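Local coordinates for protein ribulose-1,5-bisphosphate carboxylase/oxygenase large subunit (Rhodopseudomonas palustris, PDB 3QFW) that is of uncertain reaction but, as a Rubisco-like protein with a TIM-barrel catalytic domain, probably binds magnesium at its active site, at residues L26-E31 with Y65-G70; A178-A183 with T199-N204; R214-I219 with G225-A230. All coordinates share one frame; numbering follows the deposited sequence.

Contact 1 of 3, residues L26-E31 with Y65-G70; sequences LALAIE and YAVRIG
Leu28 is the first residue of the helical segment 26-31 to reach the strand 65-70, and it does so with one branch. Leu28 CD2 lies 4.0 Å from Ile69 CG1 and 4.3 Å from Val67 CG1, and so touches two residues that sit two apart and project from the same side of the strand. The leucine gets there because its CG is anti to the backbone N (chi1 162°), which carries the isobutyl group out from the helix toward the sheet. Branch and partner are not aligned: the side chains of Leu28 and Ile69 cross obliquely. The same leucine also packs on Tyr12 and Ile14 of strand 8-15, the antiparallel neighbour of strand 64-71.

Ala29 follows and adds a second, smaller point of contact. Ala29 CB is 4.1 Å from Ile69 CD1, the far end of the isoleucine chain, so Ile69 meets Leu28 with its CG1 and Ala29 with its CD1. Val54 of strand 53-59 touches both Ala29 and Ile69. One turn of helix thus lies on the antiparallel sheet of the N-terminal region, the short axes 9.2 Å apart and inclined by 38°. On the strand, Arg68 alternates with the two apolar residues, points away from the helix and pairs with Glu103.

No hydrogen bond or charge pair spans the two segments. What joins them is wholly aliphatic and buried, so the fit depends on shape and on exclusion of water, with no directional bond between the two segments.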
ATOM      1  N   LEU B  26     -12.793 -17.000  14.818  1.00 37.39           N
ATOM      2  CA  LEU B  26     -14.130 -16.569  14.443  1.00 36.26           C
ATOM      3  C   LEU B  26     -14.152 -15.064  14.213  1.00 35.43           C
ATOM      4  O   LEU B  26     -14.730 -14.575  13.240  1.00 33.14           O
ATOM      5  CB  LEU B  26     -15.138 -16.925  15.540  1.00 41.65           C
ATOM      6  CG  LEU B  26     -16.596 -16.963  15.087  1.00 42.95           C
ATOM      7  CD1 LEU B  26     -16.835 -18.159  14.187  1.00 45.87           C
ATOM      8  CD2 LEU B  26     -17.531 -17.002  16.287  1.00 49.26           C
ATOM      9  N   ALA B  27     -13.519 -14.332  15.123  1.00 34.21           N
ATOM     10  CA  ALA B  27     -13.448 -12.882  15.020  1.00 34.73           C
ATOM     11  C   ALA B  27     -12.778 -12.461  13.710  1.00 37.21           C
ATOM     12  O   ALA B  27     -13.175 -11.469  13.081  1.00 36.07           O
ATOM     13  CB  ALA B  27     -12.707 -12.301  16.224  1.00 37.68           C
ATOM     14  N   LEU B  28     -11.755 -13.218  13.318  1.00 36.51           N
ATOM     15  CA  LEU B  28     -11.081 -13.008  12.043  1.00 35.22           C
ATOM     16  C   LEU B  28     -12.044 -13.219  10.874  1.00 34.45           C
ATOM     17  O   LEU B  28     -12.083 -12.414   9.938  1.00 35.72           O
ATOM     18  CB  LEU B  28      -9.876 -13.941  11.919  1.00 37.57           C
ATOM     19  CG  LEU B  28      -9.329 -14.158  10.505  1.00 35.93           C
ATOM     20  CD1 LEU B  28      -8.866 -12.847   9.888  1.00 38.55           C
ATOM     21  CD2 LEU B  28      -8.200 -15.180  10.514  1.00 37.65           C
ATOM     22  N   ALA B  29     -12.821 -14.297  10.929  1.00 32.94           N
ATOM     23  CA  ALA B  29     -13.798 -14.568   9.875  1.00 34.66           C
ATOM     24  C   ALA B  29     -14.751 -13.390   9.693  1.00 35.18           C
ATOM     25  O   ALA B  29     -15.057 -12.997   8.562  1.00 31.20           O
ATOM     26  CB  ALA B  29     -14.573 -15.850  10.167  1.00 37.47           C
ATOM     27  N   ILE B  30     -15.206 -12.833  10.816  1.00 36.10           N
ATOM     28  CA  ILE B  30     -16.071 -11.653  10.822  1.00 38.36           C
ATOM     29  C   ILE B  30     -15.374 -10.408  10.273  1.00 34.21           C
ATOM     30  O   ILE B  30     -15.899  -9.737   9.384  1.00 32.01           O
ATOM     31  CB  ILE B  30     -16.587 -11.329  12.253  1.00 37.46           C
ATOM     32  CG1 ILE B  30     -17.339 -12.521  12.849  1.00 39.83           C
ATOM     33  CG2 ILE B  30     -17.490 -10.120  12.226  1.00 36.37           C
ATOM     34  CD1 ILE B  30     -18.568 -12.905  12.079  1.00 45.51           C
ATOM     35  N   GLU B  31     -14.199 -10.098  10.821  1.00 33.85           N
ATOM     36  CA  GLU B  31     -13.437  -8.908  10.422  1.00 38.78           C
ATOM     37  C   GLU B  31     -13.245  -8.792   8.909  1.00 36.47           C
ATOM     38  O   GLU B  31     -13.296  -7.690   8.353  1.00 36.83           O
ATOM     39  CB  GLU B  31     -12.064  -8.887  11.102  1.00 38.93           C
ATOM     40  CG  GLU B  31     -12.099  -8.681  12.605  1.00 47.58           C
ATOM     41  CD  GLU B  31     -12.017  -7.218  13.010  1.00 51.92           C
ATOM     42  OE1 GLU B  31     -12.334  -6.334  12.183  1.00 51.24           O
ATOM     43  OE2 GLU B  31     -11.623  -6.952  14.164  1.00 63.68           O
ATOM     44  N   TYR B  65      -0.853 -20.507  15.106  1.00 44.73           N
ATOM     45  CA  TYR B  65      -1.842 -21.301  14.395  1.00 44.53           C
ATOM     46  C   TYR B  65      -1.972 -20.883  12.944  1.00 43.33           C
ATOM     47  O   TYR B  65      -1.741 -19.729  12.594  1.00 41.93           O
ATOM     48  CB  TYR B  65      -3.208 -21.180  15.070  1.00 43.83           C
ATOM     49  CG  TYR B  65      -3.229 -21.737  16.466  1.00 48.76           C
ATOM     50  CD1 TYR B  65      -2.890 -20.943  17.554  1.00 47.25           C
ATOM     51  CD2 TYR B  65      -3.571 -23.063  16.698  1.00 46.84           C
ATOM     52  CE1 TYR B  65      -2.900 -21.452  18.839  1.00 52.90           C
ATOM     53  CE2 TYR B  65      -3.584 -23.584  17.978  1.00 49.76           C
ATOM     54  CZ  TYR B  65      -3.248 -22.775  19.046  1.00 53.68           C
ATOM     55  OH  TYR B  65      -3.261 -23.291  20.321  1.00 56.50           O
ATOM     56  N   ALA B  66      -2.343 -21.841  12.107  1.00 39.29           N
ATOM     57  CA  ALA B  66      -2.762 -21.548  10.752  1.00 39.59           C
ATOM     58  C   ALA B  66      -4.277 -21.651  10.714  1.00 41.08           C
ATOM     59  O   ALA B  66      -4.859 -22.625  11.197  1.00 40.82           O
ATOM     60  CB  ALA B  66      -2.134 -22.521   9.769  1.00 42.43           C
ATOM     61  N   VAL B  67      -4.915 -20.638  10.152  1.00 34.71           N
ATOM     62  CA  VAL B  67      -6.367 -20.606  10.098  1.00 39.74           C
ATOM     63  C   VAL B  67      -6.834 -20.401   8.670  1.00 37.01           C
ATOM     64  O   VAL B  67      -6.479 -19.418   8.023  1.00 34.53           O
ATOM     65  CB  VAL B  67      -6.938 -19.513  11.024  1.00 38.32           C
ATOM     66  CG1 VAL B  67      -8.461 -19.420  10.891  1.00 38.66           C
ATOM     67  CG2 VAL B  67      -6.524 -19.787  12.469  1.00 39.83           C
ATOM     68  N   ARG B  68      -7.606 -21.363   8.178  1.00 36.02           N
ATOM     69  CA  ARG B  68      -8.195 -21.285   6.849  1.00 34.88           C
ATOM     70  C   ARG B  68      -9.587 -20.683   6.936  1.00 37.73           C
ATOM     71  O   ARG B  68     -10.458 -21.193   7.653  1.00 36.69           O
ATOM     72  CB  ARG B  68      -8.251 -22.671   6.205  1.00 33.31           C
ATOM     73  CG  ARG B  68      -6.911 -23.146   5.671  1.00 35.76           C
ATOM     74  CD  ARG B  68      -6.944 -24.618   5.247  1.00 37.16           C
ATOM     75  NE  ARG B  68      -7.843 -24.870   4.122  1.00 39.21           N
ATOM     76  CZ  ARG B  68      -7.480 -24.839   2.842  1.00 39.64           C
ATOM     77  NH1 ARG B  68      -6.235 -24.534   2.510  1.00 38.19           N
ATOM     78  NH2 ARG B  68      -8.369 -25.091   1.890  1.00 38.78           N
ATOM     79  N   ILE B  69      -9.792 -19.594   6.207  1.00 32.86           N
ATOM     80  CA  ILE B  69     -11.084 -18.923   6.185  1.00 32.38           C
ATOM     81  C   ILE B  69     -11.663 -18.949   4.791  1.00 33.84           C
ATOM     82  O   ILE B  69     -10.993 -18.591   3.823  1.00 31.47           O
ATOM     83  CB  ILE B  69     -10.965 -17.455   6.627  1.00 31.91           C
ATOM     84  CG1 ILE B  69     -10.379 -17.375   8.036  1.00 37.25           C
ATOM     85  CG2 ILE B  69     -12.336 -16.761   6.575  1.00 33.76           C
ATOM     86  CD1 ILE B  69     -11.259 -18.009   9.083  1.00 38.19           C
ATOM     87  N   GLY B  70     -12.912 -19.385   4.692  1.00 37.28           N
ATOM     88  CA  GLY B  70     -13.621 -19.393   3.430  1.00 34.97           C
ATOM     89  C   GLY B  70     -14.365 -18.085   3.294  1.00 33.83           C
ATOM     90  O   GLY B  70     -15.272 -17.796   4.078  1.00 34.98           O
TER

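Contact 2 of 3, residues A178-A183 with T199-N204; sequences AERAAA and TLYAPN
Arg180 and Tyr201 are brought together by two extended first torsions and one bend. In the arginine, chi1 of 174° sends the chain out from the helix, and the turn at chi3 (80°) then bends the guanidinium round toward Asn204. Tyr201 likewise holds its ring anti to the backbone N, reaching from the strand toward the helix. The two side chains meet at about a right angle, with guanidinium and ring planes 87° apart.

The phenol oxygen does most of the touching. Tyr201 OH ends across the arginine chain, 3.7 Å from Arg180 CG and 3.9 Å from Arg180 NE, with no hydrogen bond between them. Both polar groups instead turn to Asp165, whose OD1 takes the hydroxyl and whose OD2 forms a salt bridge with Arg180 NE; OD2 also hydrogen-bonds Asn204 N. Farther along, Asn204 O lies at the edge of the guanidinium, near its plane, but at 3.7 Å from Arg180 NH2 it is not a hydrogen bond, and NH2 is satisfied by Ala170 O.

The ring is bounded elsewhere by apolar atoms. Ala181 CA stands at its edge, 4.2 Å from Tyr201 CE2, while Pro203 CD, just past the end of the tyrosine's strand, lies over one face near the rim. A leucine in place of Arg180 would probably leave the Asp165 carboxylate without its charged mate and the Ala170 carbonyl without a donor.

Helix 177-195 here packs on strand 200-202, with Asp165 ending the preceding strand 162-165. Together they form a beta-alpha-beta unit of the TIM barrel; in Rubiscos, the strand matching 162-165 leads into the metal-binding residues, so this polar network probably lies close behind the active site.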
ATOM      1  N   ALA B 178      11.434  11.569 -18.408  1.00 40.25           N
ATOM      2  CA  ALA B 178      11.565  11.645 -19.866  1.00 43.05           C
ATOM      3  C   ALA B 178      13.031  11.684 -20.298  1.00 43.24           C
ATOM      4  O   ALA B 178      13.471  10.872 -21.114  1.00 45.40           O
ATOM      5  CB  ALA B 178      10.802  12.838 -20.415  1.00 45.11           C
ATOM      6  N   GLU B 179      13.786  12.619 -19.731  1.00 43.04           N
ATOM      7  CA  GLU B 179      15.206  12.753 -20.029  1.00 45.15           C
ATOM      8  C   GLU B 179      16.006  11.488 -19.708  1.00 40.97           C
ATOM      9  O   GLU B 179      16.872  11.083 -20.484  1.00 43.32           O
ATOM     10  CB  GLU B 179      15.802  13.948 -19.279  1.00 41.89           C
ATOM     11  CG  GLU B 179      15.445  15.304 -19.873  1.00 46.77           C
ATOM     12  CD  GLU B 179      14.090  15.824 -19.421  1.00 49.11           C
ATOM     13  OE1 GLU B 179      13.315  15.058 -18.805  1.00 48.04           O
ATOM     14  OE2 GLU B 179      13.803  17.014 -19.674  1.00 52.89           O
ATOM     15  N   ARG B 180      15.720  10.865 -18.567  1.00 39.13           N
ATOM     16  CA  ARG B 180      16.439   9.650 -18.158  1.00 38.00           C
ATOM     17  C   ARG B 180      16.175   8.463 -19.089  1.00 39.25           C
ATOM     18  O   ARG B 180      17.105   7.741 -19.487  1.00 38.31           O
ATOM     19  CB  ARG B 180      16.075   9.269 -16.719  1.00 36.21           C
ATOM     20  CG  ARG B 180      16.650   7.945 -16.258  1.00 37.49           C
ATOM     21  CD  ARG B 180      16.396   7.696 -14.775  1.00 37.05           C
ATOM     22  NE  ARG B 180      15.052   7.197 -14.478  1.00 34.43           N
ATOM     23  CZ  ARG B 180      14.073   7.936 -13.967  1.00 35.24           C
ATOM     24  NH1 ARG B 180      14.276   9.224 -13.713  1.00 32.76           N
ATOM     25  NH2 ARG B 180      12.886   7.396 -13.714  1.00 32.57           N
ATOM     26  N   ALA B 181      14.908   8.248 -19.422  1.00 41.39           N
ATOM     27  CA  ALA B 181      14.542   7.130 -20.283  1.00 39.07           C
ATOM     28  C   ALA B 181      15.228   7.270 -21.637  1.00 39.55           C
ATOM     29  O   ALA B 181      15.696   6.288 -22.216  1.00 39.89           O
ATOM     30  CB  ALA B 181      13.032   7.055 -20.447  1.00 40.76           C
ATOM     31  N   ALA B 182      15.300   8.498 -22.137  1.00 39.01           N
ATOM     32  CA  ALA B 182      15.927   8.742 -23.432  1.00 39.29           C
ATOM     33  C   ALA B 182      17.420   8.444 -23.370  1.00 43.03           C
ATOM     34  O   ALA B 182      17.926   7.595 -24.104  1.00 44.64           O
ATOM     35  CB  ALA B 182      15.680  10.165 -23.892  1.00 41.76           C
ATOM     36  N   ALA B 183      18.116   9.138 -22.477  1.00 42.33           N
ATOM     37  CA  ALA B 183      19.558   8.976 -22.318  1.00 41.47           C
ATOM     38  C   ALA B 183      19.957   7.524 -22.068  1.00 41.12           C
ATOM     39  O   ALA B 183      20.934   7.034 -22.642  1.00 41.33           O
ATOM     40  CB  ALA B 183      20.072   9.879 -21.189  1.00 40.57           C
ATOM     41  N   THR B 199      20.098  -6.725 -24.397  1.00 34.20           N
ATOM     42  CA  THR B 199      19.901  -6.214 -23.048  1.00 34.71           C
ATOM     43  C   THR B 199      18.651  -5.344 -22.965  1.00 31.72           C
ATOM     44  O   THR B 199      18.426  -4.488 -23.826  1.00 33.12           O
ATOM     45  CB  THR B 199      21.098  -5.355 -22.592  1.00 33.28           C
ATOM     46  OG1 THR B 199      22.245  -6.180 -22.377  1.00 34.27           O
ATOM     47  CG2 THR B 199      20.757  -4.615 -21.289  1.00 31.97           C
ATOM     48  N   LEU B 200      17.845  -5.557 -21.925  1.00 34.04           N
ATOM     49  CA  LEU B 200      16.628  -4.763 -21.702  1.00 34.61           C
ATOM     50  C   LEU B 200      16.824  -3.661 -20.660  1.00 30.45           C
ATOM     51  O   LEU B 200      17.606  -3.810 -19.720  1.00 30.56           O
ATOM     52  CB  LEU B 200      15.479  -5.664 -21.241  1.00 34.30           C
ATOM     53  CG  LEU B 200      14.947  -6.745 -22.180  1.00 31.46           C
ATOM     54  CD1 LEU B 200      14.182  -7.781 -21.380  1.00 31.06           C
ATOM     55  CD2 LEU B 200      14.056  -6.142 -23.255  1.00 37.43           C
ATOM     56  N   TYR B 201      16.096  -2.561 -20.825  1.00 32.94           N
ATOM     57  CA  TYR B 201      16.065  -1.498 -19.815  1.00 33.13           C
ATOM     58  C   TYR B 201      14.670  -1.313 -19.215  1.00 32.70           C
ATOM     59  O   TYR B 201      13.682  -1.169 -19.939  1.00 33.41           O
ATOM     60  CB  TYR B 201      16.580  -0.186 -20.405  1.00 32.49           C
ATOM     61  CG  TYR B 201      16.431   1.020 -19.502  1.00 34.94           C
ATOM     62  CD1 TYR B 201      16.869   0.992 -18.181  1.00 34.86           C
ATOM     63  CD2 TYR B 201      15.875   2.201 -19.981  1.00 32.67           C
ATOM     64  CE1 TYR B 201      16.726   2.116 -17.353  1.00 33.61           C
ATOM     65  CE2 TYR B 201      15.747   3.314 -19.169  1.00 31.73           C
ATOM     66  CZ  TYR B 201      16.175   3.270 -17.863  1.00 32.68           C
ATOM     67  OH  TYR B 201      16.040   4.398 -17.062  1.00 35.73           O
ATOM     68  N   ALA B 202      14.601  -1.313 -17.886  1.00 30.87           N
ATOM     69  CA  ALA B 202      13.337  -1.162 -17.172  1.00 34.04           C
ATOM     70  C   ALA B 202      13.327   0.115 -16.313  1.00 29.29           C
ATOM     71  O   ALA B 202      13.774   0.105 -15.172  1.00 29.90           O
ATOM     72  CB  ALA B 202      13.078  -2.389 -16.307  1.00 31.52           C
ATOM     73  N   PRO B 203      12.864   1.232 -16.884  1.00 32.79           N
ATOM     74  CA  PRO B 203      12.741   2.477 -16.111  1.00 34.71           C
ATOM     75  C   PRO B 203      11.584   2.422 -15.109  1.00 31.74           C
ATOM     76  O   PRO B 203      10.586   1.734 -15.343  1.00 30.55           O
ATOM     77  CB  PRO B 203      12.461   3.532 -17.185  1.00 33.76           C
ATOM     78  CG  PRO B 203      11.892   2.756 -18.326  1.00 33.43           C
ATOM     79  CD  PRO B 203      12.595   1.440 -18.314  1.00 31.17           C
ATOM     80  N   ASN B 204      11.723   3.134 -13.995  1.00 32.26           N
ATOM     81  CA  ASN B 204      10.705   3.090 -12.956  1.00 32.81           C
ATOM     82  C   ASN B 204       9.604   4.105 -13.206  1.00 31.52           C
ATOM     83  O   ASN B 204       9.851   5.313 -13.167  1.00 30.00           O
ATOM     84  CB  ASN B 204      11.317   3.311 -11.569  1.00 30.64           C
ATOM     85  CG  ASN B 204      10.285   3.196 -10.460  1.00 33.73           C
ATOM     86  OD1 ASN B 204       9.661   2.149 -10.292  1.00 33.41           O
ATOM     87  ND2 ASN B 204      10.092   4.282  -9.702  1.00 29.90           N
TER

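Contact 3 of 3, residues R214-I219 with G225-A230; sequences RQLGVI and GAVLVA
Ile219 and Val227 carry the apolar part of this contact, and a single valine methyl collects most of it. Val227 CG1 lies 3.8 Å from Ile219 CG2 and 4.1 Å from Ile219 CG1, so it rests against both branches at the beta carbon of the isoleucine. One helical turn earlier, Leu216 CD1 lies 4.3 Å from Val227 CG1. Residues three apart on the helix therefore close on one residue of the strand. The rotation of Val227 makes this possible: CG1 stands anti to the carbonyl carbon (chi1 -66°) and faces the helix, at the cost of placing CG2 between the backbone N and the carbonyl carbon. Leu249, in the loop before strand 250-253, supplements the packing, touching both Leu216 and Val227.

A polar atom enters only through the strand backbone. Ala226 O is 4.0 Å from Ile219 CG2, a van der Waals approach of a methyl to a carbonyl.

The hydrogen bonds lie within the helix or run to neighbours, none between the two segments. Ile219 N reaches back to Gln215 O at 3.1 Å within the helix, and Gln215 OE1 accepts from Ser206 N near the helix's beginning. The strand is bonded on two sides: Val227 pairs with Val250 and Val252, Leu228 with Pro203 and Ile205.

Helix and strand run nearly antiparallel, at 156° with short axes 9.9 Å apart. This is the return half of a beta-alpha-beta crossover, strand 200-202 to helix 209-222 to strand 226-229, in which the outer helix covers the strand that follows it, the right-handed crossover connection from which TIM barrels are built.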
ATOM      1  N   ARG B 214       1.560   8.403 -18.785  1.00 41.35           N
ATOM      2  CA  ARG B 214       2.414   9.352 -19.493  1.00 40.25           C
ATOM      3  C   ARG B 214       3.822   8.793 -19.612  1.00 39.92           C
ATOM      4  O   ARG B 214       4.442   8.847 -20.676  1.00 38.30           O
ATOM      5  CB  ARG B 214       2.463  10.692 -18.753  1.00 42.44           C
ATOM      6  CG  ARG B 214       3.381  11.739 -19.389  1.00 40.82           C
ATOM      7  CD  ARG B 214       3.351  13.048 -18.590  1.00 44.59           C
ATOM      8  NE  ARG B 214       1.981  13.477 -18.314  1.00 55.40           N
ATOM      9  CZ  ARG B 214       1.428  14.590 -18.792  1.00 56.59           C
ATOM     10  NH1 ARG B 214       2.133  15.407 -19.565  1.00 57.91           N
ATOM     11  NH2 ARG B 214       0.173  14.890 -18.489  1.00 58.47           N
ATOM     12  N   GLN B 215       4.324   8.257 -18.508  1.00 37.39           N
ATOM     13  CA  GLN B 215       5.662   7.685 -18.486  1.00 36.06           C
ATOM     14  C   GLN B 215       5.756   6.425 -19.348  1.00 40.14           C
ATOM     15  O   GLN B 215       6.794   6.161 -19.961  1.00 38.00           O
ATOM     16  CB  GLN B 215       6.121   7.439 -17.049  1.00 33.82           C
ATOM     17  CG  GLN B 215       6.501   8.741 -16.345  1.00 33.45           C
ATOM     18  CD  GLN B 215       6.487   8.644 -14.835  1.00 37.99           C
ATOM     19  OE1 GLN B 215       6.736   7.586 -14.256  1.00 32.99           O
ATOM     20  NE2 GLN B 215       6.183   9.765 -14.184  1.00 35.97           N
ATOM     21  N   LEU B 216       4.669   5.663 -19.399  1.00 38.18           N
ATOM     22  CA  LEU B 216       4.598   4.503 -20.284  1.00 36.50           C
ATOM     23  C   LEU B 216       4.634   4.978 -21.730  1.00 40.45           C
ATOM     24  O   LEU B 216       5.221   4.326 -22.597  1.00 37.71           O
ATOM     25  CB  LEU B 216       3.315   3.710 -20.032  1.00 40.80           C
ATOM     26  CG  LEU B 216       3.154   2.461 -20.908  1.00 39.25           C
ATOM     27  CD1 LEU B 216       4.268   1.487 -20.609  1.00 37.68           C
ATOM     28  CD2 LEU B 216       1.800   1.819 -20.688  1.00 37.76           C
ATOM     29  N   GLY B 217       3.998   6.118 -21.985  1.00 41.54           N
ATOM     30  CA  GLY B 217       4.044   6.738 -23.298  1.00 41.59           C
ATOM     31  C   GLY B 217       5.467   6.989 -23.763  1.00 42.64           C
ATOM     32  O   GLY B 217       5.818   6.689 -24.906  1.00 43.72           O
ATOM     33  N   VAL B 218       6.289   7.544 -22.877  1.00 41.09           N
ATOM     34  CA  VAL B 218       7.691   7.798 -23.183  1.00 42.32           C
ATOM     35  C   VAL B 218       8.432   6.490 -23.470  1.00 43.55           C
ATOM     36  O   VAL B 218       9.179   6.389 -24.441  1.00 43.93           O
ATOM     37  CB  VAL B 218       8.396   8.551 -22.033  1.00 42.35           C
ATOM     38  CG1 VAL B 218       9.898   8.664 -22.300  1.00 36.77           C
ATOM     39  CG2 VAL B 218       7.763   9.931 -21.821  1.00 44.36           C
ATOM     40  N   ILE B 219       8.212   5.491 -22.620  1.00 43.37           N
ATOM     41  CA  ILE B 219       8.845   4.190 -22.787  1.00 44.97           C
ATOM     42  C   ILE B 219       8.597   3.647 -24.190  1.00 42.10           C
ATOM     43  O   ILE B 219       9.525   3.278 -24.898  1.00 40.34           O
ATOM     44  CB  ILE B 219       8.319   3.178 -21.750  1.00 42.29           C
ATOM     45  CG1 ILE B 219       8.783   3.595 -20.360  1.00 37.76           C
ATOM     46  CG2 ILE B 219       8.800   1.766 -22.077  1.00 41.37           C
ATOM     47  CD1 ILE B 219      10.179   4.132 -20.376  1.00 44.36           C
ATOM     48  N   GLY B 225      12.133  -1.656 -23.854  1.00 36.89           N
ATOM     49  CA  GLY B 225      11.467  -2.947 -23.825  1.00 35.03           C
ATOM     50  C   GLY B 225      11.015  -3.470 -22.473  1.00 33.04           C
ATOM     51  O   GLY B 225      10.435  -4.553 -22.393  1.00 33.85           O
ATOM     52  N   ALA B 226      11.277  -2.721 -21.409  1.00 32.80           N
ATOM     53  CA  ALA B 226      10.824  -3.151 -20.093  1.00 32.17           C
ATOM     54  C   ALA B 226      10.402  -1.964 -19.245  1.00 31.57           C
ATOM     55  O   ALA B 226      10.611  -0.817 -19.629  1.00 33.35           O
ATOM     56  CB  ALA B 226      11.901  -3.955 -19.387  1.00 31.60           C
ATOM     57  N   VAL B 227       9.814  -2.257 -18.091  1.00 33.58           N
ATOM     58  CA  VAL B 227       9.341  -1.229 -17.172  1.00 32.95           C
ATOM     59  C   VAL B 227       9.336  -1.760 -15.745  1.00 33.69           C
ATOM     60  O   VAL B 227       9.034  -2.939 -15.511  1.00 33.11           O
ATOM     61  CB  VAL B 227       7.911  -0.786 -17.516  1.00 35.29           C
ATOM     62  CG1 VAL B 227       7.872  -0.077 -18.859  1.00 37.59           C
ATOM     63  CG2 VAL B 227       6.960  -1.974 -17.499  1.00 32.76           C
ATOM     64  N   LEU B 228       9.661  -0.886 -14.796  1.00 28.88           N
ATOM     65  CA  LEU B 228       9.727  -1.251 -13.390  1.00 29.56           C
ATOM     66  C   LEU B 228       8.582  -0.558 -12.663  1.00 31.10           C
ATOM     67  O   LEU B 228       8.313   0.618 -12.902  1.00 29.93           O
ATOM     68  CB  LEU B 228      11.059  -0.801 -12.787  1.00 29.09           C
ATOM     69  CG  LEU B 228      11.321  -1.204 -11.337  1.00 28.66           C
ATOM     70  CD1 LEU B 228      11.447  -2.729 -11.244  1.00 29.53           C
ATOM     71  CD2 LEU B 228      12.585  -0.524 -10.820  1.00 31.21           C
ATOM     72  N   VAL B 229       7.893  -1.287 -11.790  1.00 29.33           N
ATOM     73  CA  VAL B 229       6.783  -0.693 -11.038  1.00 27.11           C
ATOM     74  C   VAL B 229       6.747  -1.300  -9.653  1.00 28.42           C
ATOM     75  O   VAL B 229       6.923  -2.506  -9.504  1.00 27.93           O
ATOM     76  CB  VAL B 229       5.426  -0.985 -11.699  1.00 29.99           C
ATOM     77  CG1 VAL B 229       4.322  -0.109 -11.083  1.00 30.64           C
ATOM     78  CG2 VAL B 229       5.497  -0.772 -13.209  1.00 30.57           C
ATOM     79  N   ALA B 230       6.504  -0.472  -8.641  1.00 28.72           N
ATOM     80  CA  ALA B 230       6.276  -0.967  -7.285  1.00 27.83           C
ATOM     81  C   ALA B 230       4.778  -0.988  -7.005  1.00 26.36           C
ATOM     82  O   ALA B 230       4.194   0.055  -6.694  1.00 26.86           O
ATOM     83  CB  ALA B 230       6.993  -0.088  -6.285  1.00 27.81           C
TER

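In the fold
Along the chain the three contacts come one after another, and in space they form two groups. Contact 1 belongs to the antiparallel sheet of the N-terminal region; its centre is 45 Å from that of contact 2 and 39 Å from that of contact 3. Contacts 2 and 3, with centres 8 Å apart, share the catalytic barrel and touch directly. Strand 200-202 leads into helix 209-222, and a probable hydrogen bond, Leu228 N to Pro203 O, links the end of that strand to strand 226-229. Successive crossovers thus share components and build the barrel wall. Contact 1 has no touch with them and lies across the chain's centre, where Glu31 also packs on Phe290 of the second subunit.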